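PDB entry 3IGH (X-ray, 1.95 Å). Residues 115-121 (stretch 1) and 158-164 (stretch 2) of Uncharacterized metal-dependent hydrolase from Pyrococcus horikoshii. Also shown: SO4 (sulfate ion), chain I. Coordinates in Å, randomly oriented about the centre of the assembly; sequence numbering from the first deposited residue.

Stretch 1, residues 115-121: EWPTRKE
Stretch 2 158-164: DEDTGII

A turn that exposes its carbonyl oxygens can serve as a docking site for the first turn of a helix, and residues 115-121 and 158-164 of this hydrolase chain are a compact example, burying 347 Å² between them. Stretch 1 runs extended from E115 to T118 and then enters a weakly bonded helix at about R119. Stretch 2 passes through helical phi/psi values at 159-161, reverses at G162 (phi/psi 82/14) and leaves as a strand at I163. The turn is closed by G162 N to D158 O (2.9 Å) and D158 N to I163 O (3.0 Å), while D158 OD2 accepts from T161 N at 3.1 Å.

E115 (chi1 p) stays out of reach. W116, at phi/psi -78/142 with chi1 m and chi2 66°, directs its CA-to-CB bond toward stretch 2, and its CE3 lies 3.7 Å from CD1 of I163 (chi1 m, chi2 t), an apolar contact that approaches the ring obliquely. The indole nitrogen is left free for a sulfate, probably from the crystallisation liquor: W116 NE1 donates to its O1 at 3.3 Å. P117 (-76/157) continues the extended path; its carbonyl oxygen is buried here without a partner.

T118 (-132/156, chi1 p) is the N-cap. Its OG1 accepts from E121 N at 3.2 Å, satisfying an amide that the first helical turn would otherwise leave unpaired, and T118 N returns a weak bond to E121 OE2 at 3.1 Å. The register ascends in both stretches: T118 CA lies 5.1 Å from T161 CA, and R119 CA lies 4.6 Å from G162 CA, so the chains run in broadly the same sense here. T118 CA also makes a CA-H...O contact of 3.5 Å with T161 O.

R119 (-45/-49) is the hub. Its backbone N donates to T161 O at 2.8 Å and a nearly straight 169°. The side chain, chi1 to chi3 t, t, p with chi4 81°, brings NE to D160 O at 2.9 Å; NH2 adds a weak bond to that same oxygen at 3.1 Å. A salt bridge joins NH2 to D160 OD2 at 3.4 Å, D160 having chi1 t. Two features suit glycine at 162: its positive phi by itself favours glycine, and an ideal CB on G162 would fall 2.6 Å from R119 CB, a clash.

K120 (-59/-45; chi1 m, then t throughout) extends NZ to 4.2 Å from D160 OD2, beyond salt-bridge range. Its backbone N donates to a water at 3.0 Å, which in turn donates to D160 O at 2.7 Å. E121 (-65/-37, chi1 m) completes the capping exchange without touching stretch 2.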

ATOM      1  N   GLU A 115       5.646  43.967  26.284  1.00 46.29           N
ATOM      2  CA  GLU A 115       5.062  44.558  25.079  1.00 48.23           C
ATOM      3  C   GLU A 115       4.884  43.466  24.012  1.00 45.16           C
ATOM      4  O   GLU A 115       5.496  42.404  24.102  1.00 46.50           O
ATOM      5  CB  GLU A 115       5.982  45.667  24.542  1.00 42.77           C
ATOM      6  CG  GLU A 115       7.433  45.233  24.328  1.00 39.58           C
ATOM      7  CD  GLU A 115       8.329  46.352  23.810  1.00 61.23           C
ATOM      8  OE1 GLU A 115       9.527  46.364  24.162  1.00 69.68           O
ATOM      9  OE2 GLU A 115       7.845  47.219  23.048  1.00 65.78           O
ATOM     10  N   TRP A 116       4.057  43.734  23.005  1.00 44.12           N
ATOM     11  CA  TRP A 116       3.870  42.805  21.884  1.00 40.11           C
ATOM     12  C   TRP A 116       5.039  42.887  20.907  1.00 42.66           C
ATOM     13  O   TRP A 116       5.565  43.977  20.660  1.00 42.03           O
ATOM     14  CB  TRP A 116       2.570  43.119  21.148  1.00 35.37           C
ATOM     15  CG  TRP A 116       1.322  42.705  21.872  1.00 42.68           C
ATOM     16  CD1 TRP A 116       0.838  43.216  23.047  1.00 43.89           C
ATOM     17  CD2 TRP A 116       0.379  41.714  21.449  1.00 52.57           C
ATOM     18  NE1 TRP A 116      -0.342  42.596  23.385  1.00 47.60           N
ATOM     19  CE2 TRP A 116      -0.649  41.671  22.421  1.00 55.11           C
ATOM     20  CE3 TRP A 116       0.301  40.854  20.343  1.00 61.58           C
ATOM     21  CZ2 TRP A 116      -1.738  40.796  22.324  1.00 54.77           C
ATOM     22  CZ3 TRP A 116      -0.785  39.990  20.242  1.00 52.00           C
ATOM     23  CH2 TRP A 116      -1.790  39.969  21.226  1.00 52.04           C
ATOM     24  N   PRO A 117       5.465  41.739  20.343  1.00 42.23           N
ATOM     25  CA  PRO A 117       6.451  41.851  19.269  1.00 35.78           C
ATOM     26  C   PRO A 117       5.760  42.314  17.986  1.00 35.10           C
ATOM     27  O   PRO A 117       4.539  42.174  17.855  1.00 38.71           O
ATOM     28  CB  PRO A 117       7.023  40.431  19.143  1.00 41.18           C
ATOM     29  CG  PRO A 117       6.023  39.535  19.768  1.00 35.71           C
ATOM     30  CD  PRO A 117       5.092  40.338  20.626  1.00 39.29           C
ATOM     31  N   THR A 118       6.521  42.909  17.069  1.00 38.14           N
ATOM     32  CA  THR A 118       5.931  43.511  15.867  1.00 38.76           C
ATOM     33  C   THR A 118       6.662  43.079  14.599  1.00 33.97           C
ATOM     34  O   THR A 118       7.841  42.715  14.645  1.00 34.74           O
ATOM     35  CB  THR A 118       5.979  45.064  15.901  1.00 41.88           C
ATOM     36  OG1 THR A 118       7.345  45.495  15.789  1.00 39.42           O
ATOM     37  CG2 THR A 118       5.332  45.630  17.178  1.00 43.13           C
ATOM     38  N   ARG A 119       5.937  43.153  13.480  1.00 41.02           N
ATOM     39  CA  ARG A 119       6.470  42.986  12.122  1.00 42.43           C
ATOM     40  C   ARG A 119       7.770  43.763  11.894  1.00 39.21           C
ATOM     41  O   ARG A 119       8.757  43.204  11.399  1.00 39.82           O
ATOM     42  CB  ARG A 119       5.398  43.413  11.104  1.00 40.06           C
ATOM     43  CG  ARG A 119       5.841  43.386   9.634  1.00 49.05           C
ATOM     44  CD  ARG A 119       4.811  44.056   8.716  1.00 45.46           C
ATOM     45  NE  ARG A 119       4.565  45.458   9.063  1.00 51.65           N
ATOM     46  CZ  ARG A 119       5.334  46.486   8.702  1.00 59.30           C
ATOM     47  NH1 ARG A 119       6.429  46.306   7.966  1.00 50.59           N
ATOM     48  NH2 ARG A 119       5.005  47.710   9.089  1.00 52.95           N
ATOM     49  N   LYS A 120       7.775  45.043  12.276  1.00 49.00           N
ATOM     50  CA  LYS A 120       8.967  45.893  12.132  1.00 44.87           C
ATOM     51  C   LYS A 120      10.184  45.361  12.882  1.00 46.77           C
ATOM     52  O   LYS A 120      11.284  45.332  12.330  1.00 45.70           O
ATOM     53  CB  LYS A 120       8.673  47.333  12.569  1.00 53.52           C
ATOM     54  CG  LYS A 120       7.927  48.155  11.538  1.00 59.09           C
ATOM     55  CD  LYS A 120       7.506  49.502  12.101  1.00 78.50           C
ATOM     56  CE  LYS A 120       6.635  50.258  11.113  1.00 86.48           C
ATOM     57  NZ  LYS A 120       6.043  51.477  11.724  1.00 94.18           N
ATOM     58  N   GLU A 121       9.982  44.936  14.130  1.00 41.82           N
ATOM     59  CA  GLU A 121      11.070  44.389  14.957  1.00 39.30           C
ATOM     60  C   GLU A 121      11.610  43.084  14.379  1.00 38.60           C
ATOM     61  O   GLU A 121      12.817  42.827  14.397  1.00 41.21           O
ATOM     62  CB  GLU A 121      10.594  44.171  16.397  1.00 46.22           C
ATOM     63  CG  GLU A 121      10.350  45.461  17.181  1.00 51.14           C
ATOM     64  CD  GLU A 121       9.350  45.300  18.324  1.00 62.79           C
ATOM     65  OE1 GLU A 121       9.046  46.317  18.980  1.00 57.12           O
ATOM     66  OE2 GLU A 121       8.858  44.173  18.570  1.00 52.85           O
ATOM     67  N   ASP A 158      -3.800  42.394  11.118  1.00 47.84           N
ATOM     68  CA  ASP A 158      -3.305  43.758  11.191  1.00 52.09           C
ATOM     69  C   ASP A 158      -1.998  43.822  10.424  1.00 50.60           C
ATOM     70  O   ASP A 158      -0.980  43.282  10.859  1.00 49.31           O
ATOM     71  CB  ASP A 158      -3.114  44.178  12.647  1.00 58.91           C
ATOM     72  CG  ASP A 158      -2.906  45.681  12.809  1.00 68.48           C
ATOM     73  OD1 ASP A 158      -3.760  46.319  13.462  1.00 70.95           O
ATOM     74  OD2 ASP A 158      -1.893  46.220  12.303  1.00 57.53           O
ATOM     75  N   GLU A 159      -2.036  44.499   9.283  1.00 49.01           N
ATOM     76  CA  GLU A 159      -0.920  44.486   8.343  1.00 52.92           C
ATOM     77  C   GLU A 159       0.273  45.316   8.827  1.00 45.22           C
ATOM     78  O   GLU A 159       1.422  45.001   8.511  1.00 50.79           O
ATOM     79  CB  GLU A 159      -1.403  44.908   6.945  1.00 53.62           C
ATOM     80  CG  GLU A 159      -2.768  44.286   6.593  1.00 54.73           C
ATOM     81  CD  GLU A 159      -3.095  44.242   5.107  1.00 65.17           C
ATOM     82  OE1 GLU A 159      -4.203  43.749   4.769  1.00 50.62           O
ATOM     83  OE2 GLU A 159      -2.259  44.684   4.283  1.00 70.38           O
ATOM     84  N   ASP A 160       0.000  46.351   9.621  1.00 53.04           N
ATOM     85  CA  ASP A 160       1.064  47.216  10.136  1.00 50.96           C
ATOM     86  C   ASP A 160       1.879  46.570  11.256  1.00 45.29           C
ATOM     87  O   ASP A 160       3.111  46.636  11.246  1.00 42.98           O
ATOM     88  CB  ASP A 160       0.504  48.570  10.598  1.00 62.26           C
ATOM     89  CG  ASP A 160       1.603  49.550  11.000  1.00 73.90           C
ATOM     90  OD1 ASP A 160       1.576  50.037  12.150  1.00 81.91           O
ATOM     91  OD2 ASP A 160       2.505  49.822  10.174  1.00 80.22           O
ATOM     92  N   THR A 161       1.190  45.964  12.223  1.00 48.81           N
ATOM     93  CA  THR A 161       1.856  45.341  13.379  1.00 49.24           C
ATOM     94  C   THR A 161       2.275  43.896  13.096  1.00 48.95           C
ATOM     95  O   THR A 161       3.117  43.337  13.800  1.00 43.46           O
ATOM     96  CB  THR A 161       0.956  45.354  14.624  1.00 49.88           C
ATOM     97  OG1 THR A 161      -0.264  44.669  14.330  1.00 45.41           O
ATOM     98  CG2 THR A 161       0.641  46.786  15.056  1.00 49.93           C
ATOM     99  N   GLY A 162       1.680  43.301  12.065  1.00 49.06           N
ATOM    100  CA  GLY A 162       1.997  41.927  11.673  1.00 45.33           C
ATOM    101  C   GLY A 162       1.267  40.874  12.490  1.00 44.53           C
ATOM    102  O   GLY A 162       1.615  39.694  12.419  1.00 44.13           O
ATOM    103  N   ILE A 163       0.250  41.302  13.241  1.00 44.92           N
ATOM    104  CA  ILE A 163      -0.495  40.427  14.157  1.00 45.06           C
ATOM    105  C   ILE A 163      -1.622  39.691  13.447  1.00 46.00           C
ATOM    106  O   ILE A 163      -2.488  40.307  12.816  1.00 44.97           O
ATOM    107  CB  ILE A 163      -1.043  41.206  15.384  1.00 52.15           C
ATOM    108  CG1 ILE A 163       0.124  41.667  16.269  1.00 51.56           C
ATOM    109  CG2 ILE A 163      -2.030  40.347  16.186  1.00 48.29           C
ATOM    110  CD1 ILE A 163      -0.224  42.768  17.252  1.00 68.93           C
ATOM    111  N   ILE A 164      -1.588  38.362  13.564  1.00 39.87           N
ATOM    112  CA  ILE A 164      -2.496  37.466  12.874  1.00 39.28           C
ATOM    113  C   ILE A 164      -3.236  36.639  13.933  1.00 40.34           C
ATOM    114  O   ILE A 164      -2.604  35.976  14.762  1.00 38.84           O
ATOM    115  CB  ILE A 164      -1.698  36.508  11.943  1.00 43.30           C
ATOM    116  CG1 ILE A 164      -0.779  37.291  10.991  1.00 42.91           C
ATOM    117  CG2 ILE A 164      -2.631  35.635  11.147  1.00 43.04           C
ATOM    118  CD1 ILE A 164       0.401  36.483  10.471  1.00 46.44           C
TER
HETATM  119  S   SO4 I   8      -2.819  42.731  26.353  1.00 73.08           S
HETATM  120  O1  SO4 I   8      -1.833  43.771  26.053  1.00 68.57           O
HETATM  121  O2  SO4 I   8      -3.990  43.327  26.991  1.00 67.03           O
HETATM  122  O3  SO4 I   8      -3.225  42.080  25.109  1.00 82.79           O
HETATM  123  O4  SO4 I   8      -2.235  41.747  27.261  1.00 75.25           O
HETATM  124  O   HOH W   1       5.241  46.526  12.869  1.00 48.41           O